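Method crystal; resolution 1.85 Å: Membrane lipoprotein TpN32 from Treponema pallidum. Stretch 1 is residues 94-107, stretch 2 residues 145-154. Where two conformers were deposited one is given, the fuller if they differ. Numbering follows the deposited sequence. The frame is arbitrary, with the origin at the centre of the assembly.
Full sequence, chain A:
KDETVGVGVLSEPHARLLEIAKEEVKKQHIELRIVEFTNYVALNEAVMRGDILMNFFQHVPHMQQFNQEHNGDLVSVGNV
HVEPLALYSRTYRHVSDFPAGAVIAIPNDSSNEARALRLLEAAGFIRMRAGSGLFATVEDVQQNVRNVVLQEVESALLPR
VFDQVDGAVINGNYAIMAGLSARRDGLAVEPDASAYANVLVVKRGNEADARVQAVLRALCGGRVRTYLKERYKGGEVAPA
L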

# COMPACT_ATOMS: atom_id res chain seq x y z
N HIS A 94 8.77 -21.96 5.56
CA HIS A 94 9.55 -21.93 4.35
C HIS A 94 8.64 -22.09 3.18
O HIS A 94 7.71 -22.89 3.17
CB HIS A 94 10.59 -23.04 4.33
CG HIS A 94 11.68 -22.83 3.32
ND1 HIS A 94 11.46 -22.93 1.96
CD2 HIS A 94 12.99 -22.55 3.47
CE1 HIS A 94 12.60 -22.71 1.32
NE2 HIS A 94 13.54 -22.48 2.22
N VAL A 95 8.93 -21.31 2.17
CA VAL A 95 8.18 -21.31 0.97
C VAL A 95 8.04 -22.72 0.37
O VAL A 95 7.00 -23.06 -0.20
CB VAL A 95 8.86 -20.23 0.06
CG1 VAL A 95 10.09 -20.81 -0.62
CG2 VAL A 95 7.86 -19.58 -0.85
N SER A 96 9.03 -23.60 0.55
CA SER A 96 8.92 -24.94 -0.02
C SER A 96 8.09 -25.89 0.83
O SER A 96 7.84 -27.02 0.42
CB SER A 96 10.31 -25.57 -0.26
OG SER A 96 11.02 -25.66 0.95
N ASP A 97 7.68 -25.42 2.00
CA ASP A 97 6.85 -26.21 2.93
C ASP A 97 5.41 -26.34 2.40
O ASP A 97 4.71 -27.28 2.77
CB ASP A 97 6.74 -25.53 4.30
CG ASP A 97 7.93 -25.78 5.23
OD1 ASP A 97 8.76 -26.63 4.93
OD2 ASP A 97 8.00 -25.11 6.30
N PHE A 98 4.95 -25.40 1.56
CA PHE A 98 3.57 -25.44 1.07
C PHE A 98 3.23 -26.67 0.25
O PHE A 98 3.80 -26.90 -0.80
CB PHE A 98 3.20 -24.21 0.22
CG PHE A 98 3.05 -22.93 1.02
CD1 PHE A 98 4.16 -22.23 1.44
CD2 PHE A 98 1.79 -22.46 1.37
CE1 PHE A 98 4.02 -21.07 2.21
CE2 PHE A 98 1.65 -21.31 2.14
CZ PHE A 98 2.75 -20.61 2.56
N PRO A 99 2.26 -27.47 0.74
CA PRO A 99 1.83 -28.68 0.04
C PRO A 99 0.99 -28.33 -1.17
O PRO A 99 0.48 -27.22 -1.29
CB PRO A 99 1.02 -29.40 1.10
CG PRO A 99 0.37 -28.26 1.82
CD PRO A 99 1.54 -27.32 2.01
N ALA A 100 0.85 -29.30 -2.08
CA ALA A 100 0.00 -29.11 -3.25
C ALA A 100 -1.37 -28.83 -2.67
O ALA A 100 -1.70 -29.32 -1.59
CB ALA A 100 -0.05 -30.37 -4.09
N GLY A 101 -2.17 -28.04 -3.37
CA GLY A 101 -3.49 -27.74 -2.85
C GLY A 101 -3.53 -26.65 -1.78
O GLY A 101 -4.61 -26.25 -1.40
N ALA A 102 -2.38 -26.18 -1.28
CA ALA A 102 -2.37 -25.13 -0.23
C ALA A 102 -3.25 -23.93 -0.62
O ALA A 102 -3.30 -23.55 -1.80
CB ALA A 102 -0.94 -24.65 0.02
N VAL A 103 -3.93 -23.32 0.36
CA VAL A 103 -4.80 -22.15 0.04
C VAL A 103 -4.07 -20.83 0.36
O VAL A 103 -3.66 -20.61 1.50
CB VAL A 103 -6.14 -22.16 0.88
CG1 VAL A 103 -6.93 -20.86 0.63
CG2 VAL A 103 -7.01 -23.37 0.50
N ILE A 104 -3.88 -19.98 -0.64
CA ILE A 104 -3.19 -18.70 -0.41
C ILE A 104 -4.15 -17.54 -0.74
O ILE A 104 -4.66 -17.43 -1.85
CB ILE A 104 -1.91 -18.60 -1.29
CG1 ILE A 104 -0.93 -19.72 -0.91
CG2 ILE A 104 -1.23 -17.25 -1.10
CD1 ILE A 104 0.46 -19.62 -1.61
N ALA A 105 -4.39 -16.67 0.25
CA ALA A 105 -5.28 -15.53 0.08
C ALA A 105 -4.47 -14.33 -0.40
O ALA A 105 -3.38 -14.08 0.11
CB ALA A 105 -5.93 -15.20 1.42
N ILE A 106 -5.04 -13.57 -1.33
CA ILE A 106 -4.38 -12.38 -1.85
C ILE A 106 -5.36 -11.21 -1.94
O ILE A 106 -6.59 -11.40 -1.90
CB ILE A 106 -3.80 -12.68 -3.26
CG1 ILE A 106 -4.91 -13.06 -4.23
CG2 ILE A 106 -2.81 -13.86 -3.20
CD1 ILE A 106 -4.34 -13.46 -5.61
N PRO A 107 -4.85 -9.99 -2.15
CA PRO A 107 -5.72 -8.83 -2.25
C PRO A 107 -6.68 -8.97 -3.41
O PRO A 107 -6.36 -9.58 -4.42
CB PRO A 107 -4.74 -7.67 -2.46
CG PRO A 107 -3.54 -8.09 -1.72
CD PRO A 107 -3.43 -9.56 -2.14
N VAL A 145 2.19 -24.09 -11.00
CA VAL A 145 3.32 -24.98 -10.69
C VAL A 145 3.29 -25.75 -9.36
O VAL A 145 3.61 -26.95 -9.31
CB VAL A 145 4.65 -24.13 -10.78
CG1 VAL A 145 5.85 -24.85 -10.15
CG2 VAL A 145 4.96 -23.89 -12.25
N ARG A 146 2.91 -25.06 -8.28
CA ARG A 146 2.86 -25.70 -6.96
C ARG A 146 1.46 -26.22 -6.61
O ARG A 146 1.25 -26.68 -5.49
CB ARG A 146 3.33 -24.73 -5.87
CG ARG A 146 4.79 -24.30 -5.96
CD ARG A 146 5.75 -25.45 -5.71
NE ARG A 146 6.74 -25.06 -4.71
CZ ARG A 146 6.45 -24.82 -3.44
NH1 ARG A 146 5.20 -24.92 -3.02
NH2 ARG A 146 7.40 -24.44 -2.60
N ASN A 147 0.53 -26.14 -7.57
CA ASN A 147 -0.86 -26.58 -7.35
C ASN A 147 -1.49 -25.88 -6.14
O ASN A 147 -1.84 -26.53 -5.16
CB ASN A 147 -0.87 -28.07 -7.12
CG ASN A 147 -0.36 -28.82 -8.32
OD1 ASN A 147 -0.92 -28.71 -9.41
ND2 ASN A 147 0.72 -29.59 -8.14
N VAL A 148 -1.64 -24.56 -6.23
CA VAL A 148 -2.17 -23.71 -5.15
C VAL A 148 -3.56 -23.14 -5.45
O VAL A 148 -3.90 -22.85 -6.59
CB VAL A 148 -1.19 -22.52 -4.89
CG1 VAL A 148 -1.93 -21.34 -4.21
CG2 VAL A 148 -0.02 -23.00 -4.03
N VAL A 149 -4.36 -22.94 -4.40
CA VAL A 149 -5.69 -22.37 -4.57
C VAL A 149 -5.53 -20.91 -4.16
O VAL A 149 -5.14 -20.65 -3.02
CB VAL A 149 -6.73 -23.04 -3.57
CG1 VAL A 149 -8.03 -22.33 -3.62
CG2 VAL A 149 -6.88 -24.51 -3.85
N LEU A 150 -5.84 -19.97 -5.05
CA LEU A 150 -5.70 -18.53 -4.78
C LEU A 150 -7.04 -17.91 -4.40
O LEU A 150 -7.96 -17.93 -5.20
CB LEU A 150 -5.19 -17.81 -6.03
CG LEU A 150 -3.83 -18.29 -6.54
CD1 LEU A 150 -3.52 -17.66 -7.90
CD2 LEU A 150 -2.77 -17.90 -5.58
N GLN A 151 -7.16 -17.35 -3.21
CA GLN A 151 -8.43 -16.74 -2.82
C GLN A 151 -8.33 -15.24 -2.76
O GLN A 151 -7.52 -14.71 -2.03
CB GLN A 151 -8.89 -17.20 -1.44
CG GLN A 151 -8.92 -18.67 -1.24
CD GLN A 151 -9.97 -19.08 -0.21
OE1 GLN A 151 -10.13 -18.44 0.86
NE2 GLN A 151 -10.69 -20.17 -0.52
N GLU A 152 -9.19 -14.55 -3.50
CA GLU A 152 -9.18 -13.11 -3.50
C GLU A 152 -9.93 -12.63 -2.25
O GLU A 152 -11.05 -13.09 -2.01
CB GLU A 152 -9.87 -12.59 -4.77
CG GLU A 152 -9.13 -12.96 -6.07
CD GLU A 152 -10.01 -12.79 -7.30
OE1 GLU A 152 -10.93 -13.62 -7.49
OE2 GLU A 152 -9.80 -11.82 -8.06
N VAL A 153 -9.36 -11.70 -1.49
CA VAL A 153 -9.99 -11.24 -0.26
C VAL A 153 -9.79 -9.75 -0.10
O VAL A 153 -8.74 -9.25 -0.53
CB VAL A 153 -9.33 -11.95 0.97
CG1 VAL A 153 -9.94 -11.46 2.28
CG2 VAL A 153 -9.50 -13.43 0.85
N GLU A 154 -10.76 -9.01 0.46
CA GLU A 154 -10.55 -7.57 0.67
C GLU A 154 -9.27 -7.39 1.50
O GLU A 154 -9.13 -8.02 2.54
CB GLU A 154 -11.69 -6.93 1.46
CG GLU A 154 -13.01 -6.96 0.76
CD GLU A 154 -13.94 -5.90 1.30
OE1 GLU A 154 -13.99 -5.72 2.54
OE2 GLU A 154 -14.61 -5.24 0.48
O HOH W 1 3.44 -27.10 -3.21

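Two parallel strands, 103-107 and 149-153, set the frame, and the side chains must fit around a regular backbone ladder. Ile104 N donates to Val149 O at 2.8 Å and Ile104 O accepts from Gln151 N at 2.8 Å; Ile106 repeats the pattern, its N reaching Gln151 O and its O receiving Val153 N, both at 2.8 Å. Every second residue of the first strand therefore carries the bonds, while the intervening CA atoms of Val103 and Ala105 lie against the carbonyls, with Ala105 CA 3.2 Å from Gln151 O.

Alternation sorts the side chains. Val103, Ala105, Val149 and Gln151 share one face. Val103, with chi1 at t, brings CG1 to 3.5 Å from CG of Gln151, so the aliphatic part of the glutamine packs on the valine. Ala105 is small, and its CB meets Val153 CG2 at 4.0 Å. On the other face, Ile104 and Ile106 lie with Leu150 and Glu152. The two isoleucines differ in chi1, m for Ile104 and p for Ile106, yet both keep chi2 near t. Ile104 CG1 packs against Val148 CG1 at 3.8 Å, whereas Ile106 sends CD1 to 4.5 Å from Leu150 CB.

Before the strands, a type II turn from Pro99 to Ala102 puts Gly101 at phi 79°, psi -8°, where a CB would jam against the preceding carbonyl O. Its N makes a very short hydrogen bond, 2.4 Å, to Asn147 O.

Arg146 starts sideways but its end comes nearer: chi1 and chi2 are both m, chi3 lies between wells at -130°, and NH2 donates to Val95 O at 2.8 Å. That oxygen lies at the guanidinium edge, as suits an in-plane N-H. A water donates to Phe98 O at 2.4 Å and Arg146 O at 3.2 Å, and weakly accepts from Arg146 NH1 at 2.8 Å.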